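Local coordinates for exotoxin 6 (Staphylococcus aureus subsp. aureus Mu50, PDB 4ZYS), which is a staphylococcal superantigen-like exotoxin, built from an OB-fold and a beta-grasp domain, that probably binds host glycans or proteins as its relatives do, at residues L107-G112 against K143-Y148; S119-Y124 against R138-K143. All coordinates share one frame; numbering follows the deposited sequence.

Contact 1: L107-G112 against K143-Y148; sequences LEIKKG and KQHGLY
I109 and H145 meet because each first torsion swings its group into the gap between strand and helix. In I109 the chi1 of -56° sets CG2 opposite the backbone N and leaves CG1 beside that N, while in H145 the first torsion places the imidazole anti to its own carbonyl carbon. I109 CG2 then lies over one face of the ring, 3.8 Å from the centroid and 17° off the normal, a CH-pi contact. It sits off-centre, nearest CD2 at 3.6 Å. The delta methyl joins in at the rim, with I109 CD1 3.7 Å from H145 NE2.

Strand 106-111 is part of the mixed sheet of the beta-grasp domain, and helix 130-145 is the helix packed across that sheet; the contact joins the C-terminal part of the helix to the later part of the strand.

K111 grips the same residue through the backbone oxygen of H145. Its extended side chain passes the H145 carbonyl, and K111 NZ donates to H145 O at 3.1 Å; the ammonium stands above the carbonyl plane, 44° out of it, and so misses the lone-pair direction. M196 of strand 189-196 touches both K111 and H145, adding a second strand beneath this part of the helix.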
loop_
_atom_site.group_PDB
_atom_site.type_symbol
_atom_site.label_atom_id
_atom_site.label_comp_id
_atom_site.label_asym_id
_atom_site.label_seq_id
_atom_site.Cartn_x
_atom_site.Cartn_y
_atom_site.Cartn_z
ATOM N N LEU A 107 -8.488 -10.044 10.896
ATOM C CA LEU A 107 -8.704 -8.627 10.625
ATOM C C LEU A 107 -9.818 -8.161 11.515
ATOM O O LEU A 107 -10.920 -8.695 11.454
ATOM C CB LEU A 107 -8.980 -8.266 9.137
ATOM C CG LEU A 107 -9.489 -6.823 8.917
ATOM C CD1 LEU A 107 -8.390 -5.759 9.231
ATOM C CD2 LEU A 107 -10.112 -6.644 7.552
ATOM N N GLU A 108 -9.532 -7.182 12.357
ATOM C CA GLU A 108 -10.538 -6.588 13.234
ATOM C C GLU A 108 -10.563 -5.099 13.022
ATOM O O GLU A 108 -9.508 -4.496 12.856
ATOM C CB GLU A 108 -10.277 -6.912 14.707
ATOM C CG GLU A 108 -10.533 -8.352 15.095
ATOM C CD GLU A 108 -10.238 -8.598 16.560
ATOM O OE1 GLU A 108 -9.074 -8.398 16.971
ATOM O OE2 GLU A 108 -11.182 -8.937 17.310
ATOM N N ILE A 109 -11.764 -4.512 13.005
ATOM C CA ILE A 109 -11.955 -3.068 12.854
ATOM C C ILE A 109 -12.711 -2.575 14.085
ATOM O O ILE A 109 -13.798 -3.069 14.395
ATOM C CB ILE A 109 -12.636 -2.669 11.507
ATOM C CG1 ILE A 109 -11.829 -3.231 10.293
ATOM C CG2 ILE A 109 -12.801 -1.122 11.418
ATOM C CD1 ILE A 109 -12.238 -2.768 8.930
ATOM N N LYS A 110 -12.093 -1.647 14.817
ATOM C CA LYS A 110 -12.644 -1.069 16.039
ATOM C C LYS A 110 -12.976 0.385 15.796
ATOM O O LYS A 110 -12.076 1.156 15.484
ATOM C CB LYS A 110 -11.649 -1.241 17.219
ATOM C CG LYS A 110 -12.000 -0.449 18.480
ATOM C CD LYS A 110 -11.314 -0.998 19.714
ATOM C CE LYS A 110 -11.322 -0.027 20.878
ATOM N NZ LYS A 110 -12.669 0.134 21.474
ATOM N N LYS A 111 -14.253 0.764 15.947
ATOM C CA LYS A 111 -14.687 2.152 15.765
ATOM C C LYS A 111 -15.039 2.801 17.115
ATOM O O LYS A 111 -15.998 2.411 17.762
ATOM C CB LYS A 111 -15.875 2.251 14.796
ATOM C CG LYS A 111 -16.283 3.700 14.503
ATOM C CD LYS A 111 -17.260 3.750 13.357
ATOM C CE LYS A 111 -17.999 5.057 13.292
ATOM N NZ LYS A 111 -18.978 5.061 12.177
ATOM N N GLY A 112 -14.273 3.805 17.497
ATOM C CA GLY A 112 -14.453 4.537 18.743
ATOM C C GLY A 112 -14.377 3.619 19.941
ATOM O O GLY A 112 -13.487 2.771 20.018
ATOM N N LYS A 143 -15.319 2.583 3.282
ATOM C CA LYS A 143 -16.529 2.016 2.690
ATOM C C LYS A 143 -17.467 1.461 3.735
ATOM O O LYS A 143 -18.649 1.772 3.690
ATOM C CB LYS A 143 -16.184 0.940 1.638
ATOM C CG LYS A 143 -15.686 1.525 0.315
ATOM C CD LYS A 143 -15.604 0.475 -0.816
ATOM C CE LYS A 143 -15.120 1.108 -2.112
ATOM N NZ LYS A 143 -15.299 0.221 -3.297
ATOM N N GLN A 144 -16.962 0.707 4.709
ATOM C CA GLN A 144 -17.843 0.089 5.699
ATOM C C GLN A 144 -17.994 0.835 7.025
ATOM O O GLN A 144 -19.008 0.629 7.686
ATOM C CB GLN A 144 -17.379 -1.327 6.021
ATOM C CG GLN A 144 -17.537 -2.289 4.868
ATOM C CD GLN A 144 -16.993 -3.662 5.157
ATOM O OE1 GLN A 144 -16.286 -3.918 6.141
ATOM N NE2 GLN A 144 -17.300 -4.570 4.276
ATOM N N HIS A 145 -17.019 1.644 7.451
ATOM C CA HIS A 145 -17.142 2.246 8.787
ATOM C C HIS A 145 -17.091 3.778 8.804
ATOM O O HIS A 145 -16.999 4.375 9.878
ATOM C CB HIS A 145 -16.068 1.650 9.715
ATOM C CG HIS A 145 -16.095 0.156 9.729
ATOM N ND1 HIS A 145 -16.939 -0.531 10.565
ATOM C CD2 HIS A 145 -15.447 -0.732 8.940
ATOM C CE1 HIS A 145 -16.745 -1.818 10.305
ATOM N NE2 HIS A 145 -15.860 -1.990 9.335
ATOM N N GLY A 146 -17.235 4.390 7.634
ATOM C CA GLY A 146 -17.289 5.837 7.478
ATOM C C GLY A 146 -16.040 6.612 7.855
ATOM O O GLY A 146 -16.145 7.766 8.281
ATOM N N LEU A 147 -14.853 6.002 7.696
ATOM C CA LEU A 147 -13.606 6.712 7.937
ATOM C C LEU A 147 -13.493 7.900 6.938
ATOM O O LEU A 147 -13.781 7.749 5.743
ATOM C CB LEU A 147 -12.395 5.763 7.812
ATOM C CG LEU A 147 -10.978 6.368 8.080
ATOM C CD1 LEU A 147 -10.763 6.740 9.573
ATOM C CD2 LEU A 147 -9.885 5.382 7.641
ATOM N N TYR A 148 -13.115 9.076 7.465
ATOM C CA TYR A 148 -12.908 10.354 6.754
ATOM C C TYR A 148 -14.231 10.987 6.366
ATOM O O TYR A 148 -14.320 11.796 5.445
ATOM C CB TYR A 148 -11.966 10.215 5.548
ATOM C CG TYR A 148 -10.638 9.567 5.878
ATOM C CD1 TYR A 148 -9.924 9.932 7.016
ATOM C CD2 TYR A 148 -10.079 8.612 5.033
ATOM C CE1 TYR A 148 -8.715 9.317 7.339
ATOM C CE2 TYR A 148 -8.842 8.037 5.312
ATOM C CZ TYR A 148 -8.170 8.381 6.474
ATOM O OH TYR A 148 -6.975 7.770 6.767
#

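Contact 2: S119-Y124 against R138-K143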
loop_
_atom_site.group_PDB
_atom_site.type_symbol
_atom_site.label_atom_id
_atom_site.label_comp_id
_atom_site.label_asym_id
_atom_site.label_seq_id
_atom_site.Cartn_x
_atom_site.Cartn_y
_atom_site.Cartn_z
ATOM N N SER A 119 -13.544 -9.295 10.365
ATOM C CA SER A 119 -13.846 -9.256 8.942
ATOM C C SER A 119 -12.927 -10.222 8.235
ATOM O O SER A 119 -11.807 -10.450 8.693
ATOM C CB SER A 119 -13.669 -7.839 8.402
ATOM O OG SER A 119 -14.109 -7.733 7.057
ATOM N N LEU A 120 -13.389 -10.805 7.129
ATOM C CA LEU A 120 -12.540 -11.701 6.344
ATOM C C LEU A 120 -11.583 -10.843 5.467
ATOM O O LEU A 120 -12.033 -9.932 4.765
ATOM C CB LEU A 120 -13.398 -12.657 5.491
ATOM C CG LEU A 120 -12.689 -13.614 4.520
ATOM C CD1 LEU A 120 -11.657 -14.505 5.222
ATOM C CD2 LEU A 120 -13.694 -14.473 3.808
ATOM N N TYR A 121 -10.272 -11.106 5.561
ATOM C CA TYR A 121 -9.260 -10.427 4.753
ATOM C C TYR A 121 -8.342 -11.466 4.106
ATOM O O TYR A 121 -7.789 -12.313 4.812
ATOM C CB TYR A 121 -8.463 -9.427 5.589
ATOM C CG TYR A 121 -7.582 -8.530 4.746
ATOM C CD1 TYR A 121 -8.131 -7.655 3.815
ATOM C CD2 TYR A 121 -6.202 -8.565 4.866
ATOM C CE1 TYR A 121 -7.328 -6.847 3.017
ATOM C CE2 TYR A 121 -5.389 -7.747 4.087
ATOM C CZ TYR A 121 -5.956 -6.904 3.148
ATOM O OH TYR A 121 -5.171 -6.085 2.381
ATOM N N GLN A 122 -8.226 -11.447 2.783
ATOM C CA GLN A 122 -7.401 -12.440 2.075
ATOM C C GLN A 122 -6.126 -11.815 1.493
ATOM O O GLN A 122 -6.215 -10.836 0.755
ATOM C CB GLN A 122 -8.205 -13.147 0.951
ATOM C CG GLN A 122 -9.463 -13.807 1.465
ATOM C CD GLN A 122 -10.108 -14.845 0.599
ATOM O OE1 GLN A 122 -9.899 -14.960 -0.613
ATOM N NE2 GLN A 122 -10.913 -15.647 1.234
ATOM N N ILE A 123 -4.953 -12.393 1.824
ATOM C CA ILE A 123 -3.620 -12.004 1.317
ATOM C C ILE A 123 -3.220 -13.036 0.241
ATOM O O ILE A 123 -3.298 -14.233 0.504
ATOM C CB ILE A 123 -2.541 -11.893 2.458
ATOM C CG1 ILE A 123 -2.833 -10.745 3.464
ATOM C CG2 ILE A 123 -1.095 -11.785 1.912
ATOM C CD1 ILE A 123 -2.786 -9.376 2.903
ATOM N N TYR A 124 -2.797 -12.578 -0.948
ATOM C CA TYR A 124 -2.410 -13.490 -2.026
ATOM C C TYR A 124 -0.901 -13.407 -2.328
ATOM O O TYR A 124 -0.371 -14.227 -3.093
ATOM C CB TYR A 124 -3.235 -13.189 -3.299
ATOM C CG TYR A 124 -4.730 -13.133 -3.044
ATOM C CD1 TYR A 124 -5.454 -14.288 -2.743
ATOM C CD2 TYR A 124 -5.414 -11.921 -3.064
ATOM C CE1 TYR A 124 -6.827 -14.239 -2.499
ATOM C CE2 TYR A 124 -6.789 -11.864 -2.845
ATOM C CZ TYR A 124 -7.490 -13.022 -2.556
ATOM O OH TYR A 124 -8.840 -12.959 -2.332
ATOM N N ARG A 138 -7.529 1.027 4.558
ATOM C CA ARG A 138 -8.192 2.325 4.645
ATOM C C ARG A 138 -9.461 2.310 3.779
ATOM O O ARG A 138 -10.454 2.848 4.221
ATOM C CB ARG A 138 -7.227 3.471 4.249
ATOM C CG ARG A 138 -6.093 3.682 5.281
ATOM C CD ARG A 138 -5.523 5.072 5.201
ATOM N NE ARG A 138 -4.126 5.115 5.648
ATOM C CZ ARG A 138 -3.521 6.191 6.149
ATOM N NH1 ARG A 138 -4.192 7.321 6.318
ATOM N NH2 ARG A 138 -2.240 6.144 6.482
ATOM N N GLU A 139 -9.454 1.622 2.620
ATOM C CA GLU A 139 -10.605 1.453 1.708
ATOM C C GLU A 139 -11.786 0.766 2.410
ATOM O O GLU A 139 -12.917 1.226 2.286
ATOM C CB GLU A 139 -10.182 0.631 0.474
ATOM C CG GLU A 139 -11.275 0.413 -0.562
ATOM C CD GLU A 139 -10.801 -0.334 -1.791
ATOM O OE1 GLU A 139 -10.043 -1.319 -1.634
ATOM O OE2 GLU A 139 -11.192 0.066 -2.912
ATOM N N ARG A 140 -11.505 -0.315 3.146
ATOM C CA ARG A 140 -12.461 -1.099 3.932
ATOM C C ARG A 140 -13.040 -0.217 5.068
ATOM O O ARG A 140 -14.254 -0.160 5.224
ATOM C CB ARG A 140 -11.717 -2.340 4.471
ATOM C CG ARG A 140 -12.508 -3.343 5.301
ATOM C CD ARG A 140 -13.281 -4.374 4.510
ATOM N NE ARG A 140 -12.491 -5.167 3.554
ATOM C CZ ARG A 140 -12.080 -6.412 3.760
ATOM N NH1 ARG A 140 -12.315 -7.015 4.919
ATOM N NH2 ARG A 140 -11.439 -7.068 2.807
ATOM N N ALA A 141 -12.177 0.510 5.820
ATOM C CA ALA A 141 -12.578 1.425 6.896
ATOM C C ALA A 141 -13.455 2.588 6.370
ATOM O O ALA A 141 -14.378 3.007 7.063
ATOM C CB ALA A 141 -11.345 1.981 7.582
ATOM N N ILE A 142 -13.186 3.084 5.145
ATOM C CA ILE A 142 -13.940 4.175 4.517
ATOM C C ILE A 142 -15.309 3.678 4.062
ATOM O O ILE A 142 -16.327 4.288 4.393
ATOM C CB ILE A 142 -13.148 4.819 3.340
ATOM C CG1 ILE A 142 -11.897 5.582 3.851
ATOM C CG2 ILE A 142 -14.034 5.713 2.466
ATOM C CD1 ILE A 142 -10.829 5.781 2.787
ATOM N N LYS A 143 -15.319 2.583 3.282
ATOM C CA LYS A 143 -16.529 2.016 2.690
ATOM C C LYS A 143 -17.467 1.461 3.735
ATOM O O LYS A 143 -18.649 1.772 3.690
ATOM C CB LYS A 143 -16.184 0.940 1.638
ATOM C CG LYS A 143 -15.686 1.525 0.315
ATOM C CD LYS A 143 -15.604 0.475 -0.816
ATOM C CE LYS A 143 -15.120 1.108 -2.112
ATOM N NZ LYS A 143 -15.299 0.221 -3.297
#
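R140 reaches from the helix to S119, L120 and Y121 with its guanidinium, bridging two parts of the beta-grasp domain: helix 130-145, which packs on the sheet, and the chain that leaves the edge strand 117-119 and runs on toward strand 127-129. The arginine leaves the helix with CG anti to its N, then bends at chi2 and chi3, which curls the head group back toward the loop instead of letting the chain run straight on.

Two oxygens share NH1. S119 OG and L120 O both lie at the edge of the guanidinium, near its plane, and each is 2.9 Å from R140 NH1, but the two bonds differ in quality. The one to the L120 carbonyl is fairly straight, with an N-H...O angle of 154°, although the donor stands well above the carbonyl plane; the one to the serine hydroxyl is sharply bent and weak. The peptide oxygen is therefore the main anchor, with S119 OG, held opposite the serine N by a chi1 of -173°, a lesser second acceptor.

The other amino group turns to the tyrosine. R140 NH2 comes to the ring of Y121 at its edge, in the plane of the ring. Ring and guanidinium are steeply inclined to one another, 63° between planes, so the pair is neither a stack nor a face-on cation-pi contact. L107, from the neighbouring strand 106-111, touches S119, Y121 and R140 and lends the polar grip an apolar flank, while L133 and R136 of the helix also pack on Y121. The tyrosine's closest approach to the arginine is by Y121 CD1, 3.5 Å from R140 NH2.

In the fold
Both contacts tie helix 130-145 to other parts of the beta-grasp domain, contact 1 toward the helix's C-terminal end and contact 2 less than two turns earlier, and their centres are about 10 Å apart. Each is partly buried, with one buried residue: I109 in contact 1, Y121 in contact 2. Contact 1 joins the helix to an inner strand of the sheet by apolar packing on an imidazole, with a lysine bond to a backbone carbonyl at its more exposed side; contact 2, beside the edge strand, relies on an arginine bonded mainly to a loop carbonyl. L107 O, 2.9 Å from S119 N in a probable hydrogen bond, connects them, and R140 also touches I109.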